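Local coordinates for protein ubiquitin-conjugating enzyme E2-21 kDa (Pichia angusta, PDB 5NL8) that accepts activated ubiquitin from an E1 enzyme as a cysteine thioester, attaches it to other proteins, and is probably required for peroxisome biogenesis, at residues A[9-13]-A[72-76]; A[101-107]-A[182-186]. The contacts are given in a common frame with arbitrary orientation. Residue numbers count along the deposited sequence, not the author numbering.

Contact 1. Residues A[9-13]-A[72-76]; sequences RLLKE and NYPLD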
ATOM      1  N   ARG A   9      -7.825  -3.765 -21.109  1.00 53.57           N
ATOM      2  CA  ARG A   9      -7.944  -4.538 -19.875  1.00 50.26           C
ATOM      3  C   ARG A   9      -7.735  -3.658 -18.646  1.00 52.55           C
ATOM      4  O   ARG A   9      -8.544  -3.671 -17.713  1.00 54.10           O
ATOM      5  CB  ARG A   9      -6.936  -5.689 -19.865  1.00 61.01           C
ATOM      6  CG  ARG A   9      -7.163  -6.700 -18.757  1.00 63.24           C
ATOM      7  CD  ARG A   9      -6.161  -7.840 -18.840  1.00 71.57           C
ATOM      8  NE  ARG A   9      -6.569  -8.986 -18.031  1.00 78.63           N
ATOM      9  CZ  ARG A   9      -6.213  -9.173 -16.763  1.00 83.15           C
ATOM     10  NH1 ARG A   9      -5.440  -8.287 -16.151  1.00 84.31           N
ATOM     11  NH2 ARG A   9      -6.631 -10.246 -16.106  1.00 85.25           N
ATOM     12  N   LEU A  10      -6.647  -2.891 -18.660  1.00 48.26           N
ATOM     13  CA  LEU A  10      -6.319  -1.991 -17.558  1.00 44.71           C
ATOM     14  C   LEU A  10      -7.438  -0.989 -17.305  1.00 39.33           C
ATOM     15  O   LEU A  10      -7.813  -0.729 -16.154  1.00 40.96           O
ATOM     16  CB  LEU A  10      -5.007  -1.255 -17.844  1.00 44.52           C
ATOM     17  CG  LEU A  10      -3.735  -2.081 -17.651  1.00 45.50           C
ATOM     18  CD1 LEU A  10      -2.576  -1.479 -18.426  1.00 41.02           C
ATOM     19  CD2 LEU A  10      -3.394  -2.194 -16.173  1.00 44.91           C
ATOM     20  N   LEU A  11      -7.977  -0.435 -18.388  1.00 37.71           N
ATOM     21  CA  LEU A  11      -9.082   0.503 -18.280  1.00 46.20           C
ATOM     22  C   LEU A  11     -10.300  -0.172 -17.660  1.00 46.43           C
ATOM     23  O   LEU A  11     -10.920   0.375 -16.748  1.00 45.05           O
ATOM     24  CB  LEU A  11      -9.438   1.086 -19.647  1.00 51.53           C
ATOM     25  CG  LEU A  11     -10.665   2.002 -19.660  1.00 56.99           C
ATOM     26  CD1 LEU A  11     -10.432   3.236 -18.803  1.00 51.08           C
ATOM     27  CD2 LEU A  11     -11.030   2.397 -21.082  1.00 60.20           C
ATOM     28  N   LYS A  12     -10.627  -1.367 -18.144  1.00 49.15           N
ATOM     29  CA  LYS A  12     -11.787  -2.093 -17.634  1.00 53.72           C
ATOM     30  C   LYS A  12     -11.658  -2.345 -16.135  1.00 49.26           C
ATOM     31  O   LYS A  12     -12.606  -2.135 -15.378  1.00 51.69           O
ATOM     32  CB  LYS A  12     -11.967  -3.417 -18.376  1.00 63.59           C
ATOM     33  CG  LYS A  12     -13.315  -4.077 -18.134  1.00 83.83           C
ATOM     34  CD  LYS A  12     -13.586  -5.175 -19.147  1.00 93.08           C
ATOM     35  CE  LYS A  12     -13.459  -4.653 -20.568  1.00 98.36           C
ATOM     36  NZ  LYS A  12     -14.740  -4.080 -21.059  1.00103.03           N
ATOM     37  N   GLU A  13     -10.478  -2.778 -15.706  1.00 44.78           N
ATOM     38  CA  GLU A  13     -10.237  -3.027 -14.287  1.00 60.90           C
ATOM     39  C   GLU A  13     -10.366  -1.748 -13.458  1.00 59.98           C
ATOM     40  O   GLU A  13     -10.972  -1.750 -12.374  1.00 57.28           O
ATOM     41  CB  GLU A  13      -8.853  -3.641 -14.082  1.00 65.29           C
ATOM     42  CG  GLU A  13      -8.665  -4.993 -14.746  1.00 62.79           C
ATOM     43  CD  GLU A  13      -7.262  -5.538 -14.559  1.00 68.58           C
ATOM     44  OE1 GLU A  13      -6.539  -5.036 -13.672  1.00 61.02           O
ATOM     45  OE2 GLU A  13      -6.880  -6.468 -15.298  1.00 77.40           O
ATOM     46  N   ASN A  72       4.069  -6.789 -20.600  1.00 60.32           N
ATOM     47  CA  ASN A  72       3.459  -8.079 -20.893  1.00 63.98           C
ATOM     48  C   ASN A  72       2.298  -8.407 -19.957  1.00 65.04           C
ATOM     49  O   ASN A  72       1.846  -9.549 -19.898  1.00 63.52           O
ATOM     50  CB  ASN A  72       4.513  -9.188 -20.827  1.00 68.39           C
ATOM     51  CG  ASN A  72       5.115  -9.340 -19.443  1.00 74.07           C
ATOM     52  OD1 ASN A  72       5.258  -8.364 -18.705  1.00 83.38           O
ATOM     53  ND2 ASN A  72       5.468 -10.569 -19.084  1.00 74.45           N
ATOM     54  N   TYR A  73       1.827  -7.401 -19.226  1.00 59.58           N
ATOM     55  CA  TYR A  73       0.693  -7.555 -18.319  1.00 54.40           C
ATOM     56  C   TYR A  73      -0.500  -8.168 -19.050  1.00 52.05           C
ATOM     57  O   TYR A  73      -0.793  -7.780 -20.179  1.00 55.23           O
ATOM     58  CB  TYR A  73       0.321  -6.196 -17.718  1.00 50.26           C
ATOM     59  CG  TYR A  73      -0.774  -6.241 -16.680  1.00 48.66           C
ATOM     60  CD1 TYR A  73      -0.485  -6.535 -15.354  1.00 47.49           C
ATOM     61  CD2 TYR A  73      -2.093  -5.978 -17.022  1.00 48.38           C
ATOM     62  CE1 TYR A  73      -1.482  -6.575 -14.399  1.00 51.24           C
ATOM     63  CE2 TYR A  73      -3.099  -6.016 -16.072  1.00 45.92           C
ATOM     64  CZ  TYR A  73      -2.786  -6.315 -14.762  1.00 55.13           C
ATOM     65  OH  TYR A  73      -3.780  -6.354 -13.812  1.00 58.63           O
ATOM     66  N   PRO A  74      -1.195  -9.129 -18.415  1.00 57.53           N
ATOM     67  CA  PRO A  74      -0.995  -9.642 -17.056  1.00 60.29           C
ATOM     68  C   PRO A  74      -0.173 -10.928 -16.967  1.00 61.98           C
ATOM     69  O   PRO A  74      -0.437 -11.740 -16.079  1.00 51.33           O
ATOM     70  CB  PRO A  74      -2.424  -9.915 -16.600  1.00 47.72           C
ATOM     71  CG  PRO A  74      -3.078 -10.417 -17.848  1.00 52.56           C
ATOM     72  CD  PRO A  74      -2.425  -9.680 -19.009  1.00 59.07           C
ATOM     73  N   LEU A  75       0.791 -11.122 -17.861  1.00 66.68           N
ATOM     74  CA  LEU A  75       1.645 -12.304 -17.792  1.00 60.33           C
ATOM     75  C   LEU A  75       2.598 -12.193 -16.611  1.00 72.41           C
ATOM     76  O   LEU A  75       3.043 -13.199 -16.058  1.00 63.58           O
ATOM     77  CB  LEU A  75       2.429 -12.497 -19.091  1.00 59.96           C
ATOM     78  CG  LEU A  75       1.803 -13.407 -20.151  1.00 77.32           C
ATOM     79  CD1 LEU A  75       0.375 -12.985 -20.483  1.00 82.52           C
ATOM     80  CD2 LEU A  75       2.662 -13.436 -21.406  1.00 83.19           C
ATOM     81  N   ASP A  76       2.908 -10.959 -16.234  1.00 77.82           N
ATOM     82  CA  ASP A  76       3.733 -10.692 -15.065  1.00 63.17           C
ATOM     83  C   ASP A  76       3.024  -9.702 -14.145  1.00 53.83           C
ATOM     84  O   ASP A  76       2.254  -8.864 -14.611  1.00 47.22           O
ATOM     85  CB  ASP A  76       5.107 -10.163 -15.484  1.00 64.37           C
ATOM     86  CG  ASP A  76       6.103 -11.277 -15.734  1.00 74.50           C
ATOM     87  OD1 ASP A  76       6.024 -12.310 -15.036  1.00 75.21           O
ATOM     88  OD2 ASP A  76       6.961 -11.122 -16.628  1.00 83.56           O
TER
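Residues 9-13 form a turn of helix 6-21, whereas 72-76 are an irregular turn in the loop between strands 62-68 and 79-82. The backbones stay well apart: the nearest CA pairs are Leu-10 to Tyr-73 at 9.0 Å and Arg-9 to Pro-74 at 9.1 Å, so side chains bridge the gap and bury 217 Å² in all. A cis peptide bond precedes Pro-74, and the CA-CB bonds of both Tyr-73 and Pro-74 point toward the helix; Leu-75 N bonds to Asn-72 O at 2.8 Å, tightening the turn. Arg-9, extended with its first three chi angles in t, lays one guanidinium face over Pro-74, NH1 to CB 3.5 Å, while Tyr-73 CE2 sits at the guanidinium edge, 3.3 Å from NH1. One helical turn on, Glu-13 OE2 forms a salt bridge with Arg-9 NH1 at 2.5 Å, and Glu-13 OE1 accepts a hydrogen bond from Tyr-73 OH at 3.1 Å. Apolar packing is supplied by Leu-10 CD2, 3.8 Å from Tyr-73 CE2. A third part of the chain joins in: Glu-13 OE1 also accepts from Leu-135 N, the start of helix 135-147, and Pro-74 O accepts from Trp-129 NE1. The Tyr-Pro pair belongs to the YPxxPP sequence common in ubiquitin-conjugating enzymes. Chemically, the buried Glu-13 carboxylate has its charge met by Arg-9 and further hydrogen bonds from Tyr-73 and a backbone amide, so this charged and hydrogen-bonded network, packed against the Tyr-73 ring, Pro-74 and Leu-10, ties the N-terminal helix to the loop.

Contact 2. Residues A[101-107]-A[182-186]; sequences ARKVCYK and YSAYE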
ATOM      1  N   ALA A 101      -8.211  17.721   7.181  1.00110.85           N
ATOM      2  CA  ALA A 101      -7.852  17.234   5.854  1.00101.66           C
ATOM      3  C   ALA A 101      -7.714  15.714   5.829  1.00100.48           C
ATOM      4  O   ALA A 101      -7.892  15.044   6.849  1.00103.22           O
ATOM      5  CB  ALA A 101      -6.558  17.892   5.384  1.00 91.81           C
ATOM      6  N   ARG A 102      -7.411  15.180   4.650  1.00 93.22           N
ATOM      7  CA  ARG A 102      -7.127  13.757   4.484  1.00 81.83           C
ATOM      8  C   ARG A 102      -5.661  13.496   4.812  1.00 63.48           C
ATOM      9  O   ARG A 102      -4.779  13.890   4.050  1.00 65.58           O
ATOM     10  CB  ARG A 102      -7.441  13.311   3.053  1.00 78.58           C
ATOM     11  CG  ARG A 102      -7.306  11.819   2.798  1.00 79.92           C
ATOM     12  CD  ARG A 102      -8.016  11.416   1.514  1.00 88.35           C
ATOM     13  NE  ARG A 102      -7.072  11.107   0.444  1.00 96.70           N
ATOM     14  CZ  ARG A 102      -7.361  11.180  -0.852  1.00104.28           C
ATOM     15  NH1 ARG A 102      -6.439  10.882  -1.759  1.00102.86           N
ATOM     16  NH2 ARG A 102      -8.572  11.558  -1.240  1.00109.48           N
ATOM     17  N   LYS A 103      -5.385  12.853   5.942  1.00 46.70           N
ATOM     18  CA  LYS A 103      -3.991  12.651   6.317  1.00 45.63           C
ATOM     19  C   LYS A 103      -3.510  11.236   6.014  1.00 42.42           C
ATOM     20  O   LYS A 103      -4.215  10.252   6.226  1.00 41.54           O
ATOM     21  CB  LYS A 103      -3.757  12.998   7.796  1.00 49.14           C
ATOM     22  CG  LYS A 103      -4.430  12.085   8.807  1.00 71.08           C
ATOM     23  CD  LYS A 103      -3.903  12.343  10.226  1.00 80.70           C
ATOM     24  CE  LYS A 103      -3.348  13.757  10.394  1.00 76.37           C
ATOM     25  NZ  LYS A 103      -2.633  13.935  11.693  1.00 76.36           N
ATOM     26  N   VAL A 104      -2.293  11.172   5.491  1.00 41.37           N
ATOM     27  CA  VAL A 104      -1.637   9.937   5.121  1.00 32.39           C
ATOM     28  C   VAL A 104      -0.305   9.837   5.864  1.00 34.11           C
ATOM     29  O   VAL A 104       0.380  10.845   6.065  1.00 41.65           O
ATOM     30  CB  VAL A 104      -1.407   9.865   3.598  1.00 33.27           C
ATOM     31  CG1 VAL A 104      -0.770   8.549   3.204  1.00 39.31           C
ATOM     32  CG2 VAL A 104      -2.719  10.059   2.860  1.00 38.08           C
ATOM     33  N   CYS A 105       0.045   8.628   6.290  1.00 33.25           N
ATOM     34  CA  CYS A 105       1.348   8.375   6.897  1.00 36.89           C
ATOM     35  C   CYS A 105       2.396   8.106   5.823  1.00 32.99           C
ATOM     36  O   CYS A 105       2.173   7.306   4.918  1.00 27.54           O
ATOM     37  CB  CYS A 105       1.270   7.195   7.862  1.00 26.25           C
ATOM     38  SG  CYS A 105       2.850   6.798   8.643  1.00 39.14           S
ATOM     39  N   TYR A 106       3.546   8.766   5.926  1.00 29.54           N
ATOM     40  CA  TYR A 106       4.555   8.671   4.874  1.00 28.10           C
ATOM     41  C   TYR A 106       5.818   7.923   5.294  1.00 30.73           C
ATOM     42  O   TYR A 106       6.897   8.166   4.753  1.00 33.58           O
ATOM     43  CB  TYR A 106       4.925  10.068   4.375  1.00 29.97           C
ATOM     44  CG  TYR A 106       3.825  10.717   3.575  1.00 30.22           C
ATOM     45  CD1 TYR A 106       3.539  10.289   2.287  1.00 24.41           C
ATOM     46  CD2 TYR A 106       3.067  11.752   4.108  1.00 37.06           C
ATOM     47  CE1 TYR A 106       2.534  10.873   1.549  1.00 32.85           C
ATOM     48  CE2 TYR A 106       2.057  12.343   3.374  1.00 29.46           C
ATOM     49  CZ  TYR A 106       1.797  11.899   2.095  1.00 36.22           C
ATOM     50  OH  TYR A 106       0.797  12.478   1.352  1.00 40.26           O
ATOM     51  N   LYS A 107       5.677   7.022   6.261  1.00 31.80           N
ATOM     52  CA  LYS A 107       6.722   6.061   6.598  1.00 28.93           C
ATOM     53  C   LYS A 107       6.061   4.695   6.771  1.00 33.73           C
ATOM     54  O   LYS A 107       5.004   4.598   7.390  1.00 38.13           O
ATOM     55  CB  LYS A 107       7.467   6.466   7.874  1.00 31.51           C
ATOM     56  CG  LYS A 107       8.292   7.747   7.772  1.00 40.62           C
ATOM     57  CD  LYS A 107       9.594   7.532   7.008  1.00 36.30           C
ATOM     58  CE  LYS A 107      10.499   8.754   7.120  1.00 39.77           C
ATOM     59  NZ  LYS A 107      11.747   8.618   6.310  1.00 29.33           N
ATOM     60  N   TYR A 182       4.684  10.818  11.758  1.00 30.76           N
ATOM     61  CA  TYR A 182       5.071  11.067  10.374  1.00 34.95           C
ATOM     62  C   TYR A 182       3.903  11.097   9.382  1.00 36.80           C
ATOM     63  O   TYR A 182       4.022  10.597   8.262  1.00 35.77           O
ATOM     64  CB  TYR A 182       6.097  10.017   9.939  1.00 32.05           C
ATOM     65  CG  TYR A 182       7.432  10.161  10.637  1.00 34.82           C
ATOM     66  CD1 TYR A 182       8.410  11.011  10.136  1.00 45.43           C
ATOM     67  CD2 TYR A 182       7.715   9.449  11.793  1.00 44.13           C
ATOM     68  CE1 TYR A 182       9.632  11.149  10.767  1.00 37.92           C
ATOM     69  CE2 TYR A 182       8.936   9.578  12.433  1.00 39.27           C
ATOM     70  CZ  TYR A 182       9.891  10.430  11.914  1.00 51.33           C
ATOM     71  OH  TYR A 182      11.108  10.565  12.546  1.00 55.31           O
ATOM     72  N   SER A 183       2.789  11.707   9.785  1.00 36.82           N
ATOM     73  CA  SER A 183       1.605  11.816   8.929  1.00 35.78           C
ATOM     74  C   SER A 183       1.311  13.266   8.543  1.00 37.41           C
ATOM     75  O   SER A 183       1.537  14.182   9.334  1.00 38.69           O
ATOM     76  CB  SER A 183       0.378  11.214   9.623  1.00 38.51           C
ATOM     77  OG  SER A 183       0.508   9.814   9.792  1.00 39.62           O
ATOM     78  N   ALA A 184       0.788  13.465   7.335  1.00 34.49           N
ATOM     79  CA  ALA A 184       0.494  14.811   6.843  1.00 35.01           C
ATOM     80  C   ALA A 184      -0.635  14.787   5.817  1.00 43.18           C
ATOM     81  O   ALA A 184      -1.064  13.723   5.403  1.00 36.64           O
ATOM     82  CB  ALA A 184       1.743  15.437   6.240  1.00 33.03           C
ATOM     83  N   TYR A 185      -1.096  15.960   5.392  1.00 48.44           N
ATOM     84  CA  TYR A 185      -2.219  16.059   4.459  1.00 64.99           C
ATOM     85  C   TYR A 185      -1.917  15.423   3.098  1.00 69.48           C
ATOM     86  O   TYR A 185      -0.804  14.956   2.855  1.00 57.62           O
ATOM     87  CB  TYR A 185      -2.616  17.525   4.263  1.00 77.95           C
ATOM     88  CG  TYR A 185      -1.724  18.286   3.300  1.00106.31           C
ATOM     89  CD1 TYR A 185      -2.240  18.835   2.132  1.00114.17           C
ATOM     90  CD2 TYR A 185      -0.367  18.452   3.556  1.00112.98           C
ATOM     91  CE1 TYR A 185      -1.433  19.530   1.248  1.00115.09           C
ATOM     92  CE2 TYR A 185       0.447  19.145   2.677  1.00113.48           C
ATOM     93  CZ  TYR A 185      -0.091  19.682   1.526  1.00113.85           C
ATOM     94  OH  TYR A 185       0.716  20.371   0.648  1.00110.19           O
ATOM     95  N   GLU A 186      -2.924  15.415   2.223  1.00 84.48           N
ATOM     96  CA  GLU A 186      -2.785  14.945   0.841  1.00 73.66           C
ATOM     97  C   GLU A 186      -2.394  13.472   0.760  1.00 71.79           C
ATOM     98  O   GLU A 186      -2.898  12.731  -0.087  1.00 77.40           O
ATOM     99  CB  GLU A 186      -1.763  15.805   0.092  1.00 72.68           C
ATOM    100  CG  GLU A 186      -0.799  15.023  -0.777  1.00 81.81           C
ATOM    101  CD  GLU A 186       0.261  15.906  -1.387  1.00 94.03           C
ATOM    102  OE1 GLU A 186       0.011  17.121  -1.526  1.00104.00           O
ATOM    103  OE2 GLU A 186       1.353  15.390  -1.708  1.00 92.22           O
TER
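Three main-chain hydrogen bonds define this two-strand antiparallel pairing, separate from the four-stranded sheet of the UBC fold. Val-104 and Ala-184 form a hydrogen-bonded pair, Val-104 N to Ala-184 O 2.8 Å (168°) and Ala-184 N to Val-104 O 2.9 Å (163°); Tyr-106 N then donates to Tyr-182 O at 3.0 Å (175°). Between them lies the non-hydrogen-bonded pair Cys-105 and Ser-183, only 4.0 Å apart at CA. Ala-184 O also receives a CA-H...O contact from Lys-103 CA at 3.2 Å. Outside the pairing, Ser-183 O accepts from Gln-94 NE2, Ser-183 OG is hydrogen-bonded to Ile-179 O in the preceding helix, and Lys-107 NZ to Phe-85 O. Tyr-106 OH makes a weak bond to Tyr-185 O at 3.3 Å, while its ring packs CE2 against Ala-184 CB at 4.2 Å and stacks with Phe-85. With nearly linear amide bonds at its centre and side-chain donors meeting neighbouring carbonyls, the pairing joins the segment after helix 168-181 to the loop after helix 87-94 through main-chain bonds and the Tyr-106 ring.

How the contacts relate
Contacts 1 and 2 lie on opposite sides of the chain's centre, 30 Å apart between centres and about 17 Å between nearest atoms, so they do not touch. They follow in series: contact 1 closes over a span holding strands 33-38, 45-51 and 62-68, and contact 2 then spans a mostly helical portion that includes Cys-121, the predicted thioester cysteine. Both lie away from that residue, so neither forms the active site directly. Strand 62-68 offers a structural route between them, since Leu-62 shares backbone hydrogen bonding with Cys-105 of contact 2 and the strand's far end leads into segment 72-76. One contact thus secures the N-terminal helix, the other the end of the modelled chain.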